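PDB 5GZS: GGDEF family protein from Vibrio cholerae, which is a membrane-bound diguanylate cyclase, CdgH, whose periplasmic portion binds arginine and probably senses it to tune cyclic di-GMP synthesis. Local coordinates for residues 329-337 with 349-357. Sequence-based numbering, arbitrary orientation.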
# COMPACT_ATOMS: atom_id res chain seq x y z
N VAL A 329 -1.04 7.57 16.77
CA VAL A 329 -1.41 7.04 18.08
C VAL A 329 -0.30 7.13 19.14
O VAL A 329 -0.58 7.12 20.34
CB VAL A 329 -1.93 5.57 17.96
CG1 VAL A 329 -0.86 4.61 17.44
CG2 VAL A 329 -2.50 5.08 19.28
N SER A 330 0.95 7.26 18.71
CA SER A 330 2.06 7.50 19.64
C SER A 330 1.91 8.80 20.44
O SER A 330 2.51 8.97 21.50
CB SER A 330 3.39 7.55 18.90
OG SER A 330 3.94 6.25 18.79
N GLU A 331 1.11 9.72 19.92
CA GLU A 331 0.89 10.98 20.60
C GLU A 331 -0.27 10.89 21.60
O GLU A 331 -0.74 11.93 22.09
CB GLU A 331 0.65 12.09 19.56
CG GLU A 331 1.85 12.34 18.66
CD GLU A 331 1.49 13.08 17.39
OE1 GLU A 331 2.39 13.35 16.56
OE2 GLU A 331 0.30 13.40 17.22
N LEU A 332 -0.73 9.67 21.92
CA LEU A 332 -1.80 9.47 22.92
C LEU A 332 -1.27 9.08 24.30
O LEU A 332 -1.97 8.47 25.11
CB LEU A 332 -2.80 8.42 22.45
CG LEU A 332 -4.08 9.11 21.99
CD1 LEU A 332 -3.73 10.31 21.13
CD2 LEU A 332 -4.96 8.21 21.24
N VAL A 333 -0.02 9.48 24.54
CA VAL A 333 0.77 9.07 25.68
C VAL A 333 0.10 9.37 27.01
O VAL A 333 0.41 8.76 28.04
CB VAL A 333 2.15 9.76 25.60
CG1 VAL A 333 2.01 11.27 25.81
CG2 VAL A 333 3.10 9.17 26.58
N ALA A 334 -0.82 10.33 26.98
CA ALA A 334 -1.48 10.77 28.20
C ALA A 334 -2.99 10.78 28.06
O ALA A 334 -3.69 11.30 28.93
CB ALA A 334 -0.98 12.16 28.60
N GLU A 335 -3.50 10.23 26.98
CA GLU A 335 -4.94 10.04 26.84
C GLU A 335 -5.36 8.67 27.40
O GLU A 335 -4.57 7.72 27.41
CB GLU A 335 -5.37 10.15 25.37
CG GLU A 335 -5.14 11.51 24.74
CD GLU A 335 -6.15 12.56 25.17
OE1 GLU A 335 -5.91 13.76 24.88
OE2 GLU A 335 -7.18 12.21 25.78
N ARG A 336 -6.60 8.59 27.86
CA ARG A 336 -7.12 7.34 28.40
C ARG A 336 -7.61 6.45 27.28
O ARG A 336 -8.57 6.78 26.59
CB ARG A 336 -8.26 7.62 29.38
CG ARG A 336 -7.85 8.42 30.62
CD ARG A 336 -8.95 8.38 31.67
NE ARG A 336 -9.41 9.71 32.05
CZ ARG A 336 -10.52 10.29 31.59
NH1 ARG A 336 -11.32 9.66 30.74
NH2 ARG A 336 -10.82 11.52 32.01
N ILE A 337 -6.94 5.32 27.08
CA ILE A 337 -7.35 4.42 26.02
C ILE A 337 -7.99 3.18 26.60
O ILE A 337 -7.42 2.52 27.47
CB ILE A 337 -6.18 4.01 25.12
CG1 ILE A 337 -5.70 5.20 24.27
CG2 ILE A 337 -6.61 2.89 24.19
CD1 ILE A 337 -4.30 5.07 23.79
N LEU A 349 -1.44 -2.47 21.64
CA LEU A 349 -1.05 -1.22 22.24
C LEU A 349 0.12 -1.44 23.16
O LEU A 349 1.00 -0.58 23.26
CB LEU A 349 -2.23 -0.58 22.97
CG LEU A 349 -3.27 -0.01 22.01
CD1 LEU A 349 -4.10 1.03 22.73
CD2 LEU A 349 -2.63 0.59 20.79
N GLN A 350 0.16 -2.60 23.80
CA GLN A 350 1.28 -2.89 24.68
C GLN A 350 2.61 -2.95 23.91
O GLN A 350 3.65 -2.59 24.47
CB GLN A 350 1.03 -4.18 25.45
CG GLN A 350 0.08 -4.03 26.62
CD GLN A 350 -0.35 -5.36 27.20
OE1 GLN A 350 -0.48 -6.34 26.48
NE2 GLN A 350 -0.58 -5.40 28.51
N GLN A 351 2.58 -3.37 22.64
CA GLN A 351 3.77 -3.26 21.80
C GLN A 351 3.89 -1.77 21.46
O GLN A 351 4.85 -1.11 21.88
CB GLN A 351 3.70 -4.12 20.52
CG GLN A 351 5.04 -4.70 19.99
CD GLN A 351 6.08 -3.66 19.51
OE1 GLN A 351 5.80 -2.47 19.44
NE2 GLN A 351 7.30 -4.14 19.17
N MSE A 352 2.90 -1.24 20.75
CA MSE A 352 2.95 0.13 20.24
C MSE A 352 3.15 1.23 21.30
O MSE A 352 3.92 2.16 21.08
CB MSE A 352 1.68 0.38 19.44
CG MSE A 352 1.75 -0.32 18.10
SE MSE A 352 0.31 0.13 16.92
CE MSE A 352 1.12 1.70 16.10
N LEU A 353 2.49 1.13 22.47
CA LEU A 353 2.69 2.15 23.52
C LEU A 353 3.20 1.52 24.83
O LEU A 353 2.46 1.42 25.81
CB LEU A 353 1.39 2.91 23.78
CG LEU A 353 0.59 3.23 22.52
CD1 LEU A 353 -0.83 3.64 22.89
CD2 LEU A 353 1.26 4.30 21.72
N PRO A 354 4.48 1.12 24.84
CA PRO A 354 5.07 0.29 25.89
C PRO A 354 4.92 0.89 27.29
O PRO A 354 5.05 2.10 27.44
CB PRO A 354 6.55 0.21 25.49
CG PRO A 354 6.59 0.58 24.04
CD PRO A 354 5.48 1.55 23.84
N ASN A 355 4.65 0.04 28.27
CA ASN A 355 4.63 0.43 29.69
C ASN A 355 3.60 1.51 30.03
O ASN A 355 3.65 2.12 31.10
CB ASN A 355 6.02 0.91 30.10
CG ASN A 355 6.25 0.77 31.57
OD1 ASN A 355 5.66 -0.10 32.21
ND2 ASN A 355 7.10 1.64 32.12
N LYS A 356 2.68 1.74 29.10
CA LYS A 356 1.62 2.73 29.26
C LYS A 356 0.40 2.08 29.89
O LYS A 356 0.10 0.91 29.62
CB LYS A 356 1.27 3.34 27.89
CG LYS A 356 0.05 4.23 27.86
CD LYS A 356 -0.45 4.44 26.43
CE LYS A 356 -1.63 5.39 26.37
NZ LYS A 356 -1.63 6.31 27.55
N ILE A 357 -0.32 2.82 30.73
CA ILE A 357 -1.55 2.28 31.27
C ILE A 357 -2.64 2.28 30.22
O ILE A 357 -3.00 3.33 29.66
CB ILE A 357 -2.06 3.06 32.48
CG1 ILE A 357 -1.10 2.90 33.64
CG2 ILE A 357 -3.39 2.45 32.92
CD1 ILE A 357 -0.95 1.43 34.04
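K356 sends its ammonium into the turn of 332-335 and meets three backbone carbonyls there. The bond from K356 NZ to E335 O, 3.3 Å, is regular, with the nitrogen in the carbonyl plane at a C=O...N angle of 155°; those to L332 O and V333 O are weak. With CG anti to the backbone N (chi1 171°) and the next two torsions also extended, the lysine spans the gap nearly straight and turns only at its last torsion, about CD-CE (chi4 25°).

Beside the lysine's aliphatic chain the contact is apolar and buried. I337 and L349 meet tip to tip, CG2 of I337 3.4 Å from CD1 of L349. The I337 and L353 side chains cross at about a right angle, with CD1 of I337 3.9 Å from CD1 of L353, and I337 CD1 also touches K356 CE. The other branch of L353, CD2, rests on the backbone of V329 and S330. Selenomethionine M352 curls its chain so that CE reaches V329 CG1 at 3.8 Å, and F408 of strand 399-410 touches both residues.

The open side lies at A334, which scarcely touches 349-357, and at exposed Q350. V333 turns its side chain away from the lysine and packs on Q192 of the second subunit; near L353, S330 OG is hydrogen-bonded to I163 O of the second subunit. The contact ties the exit of helix 344-352 to the loop leading into strand 337-340; with strand 359-361 these form a beta-alpha-beta crossover between neighbouring parallel strands, as in the alpha/beta lobes of periplasmic solute-binding proteins.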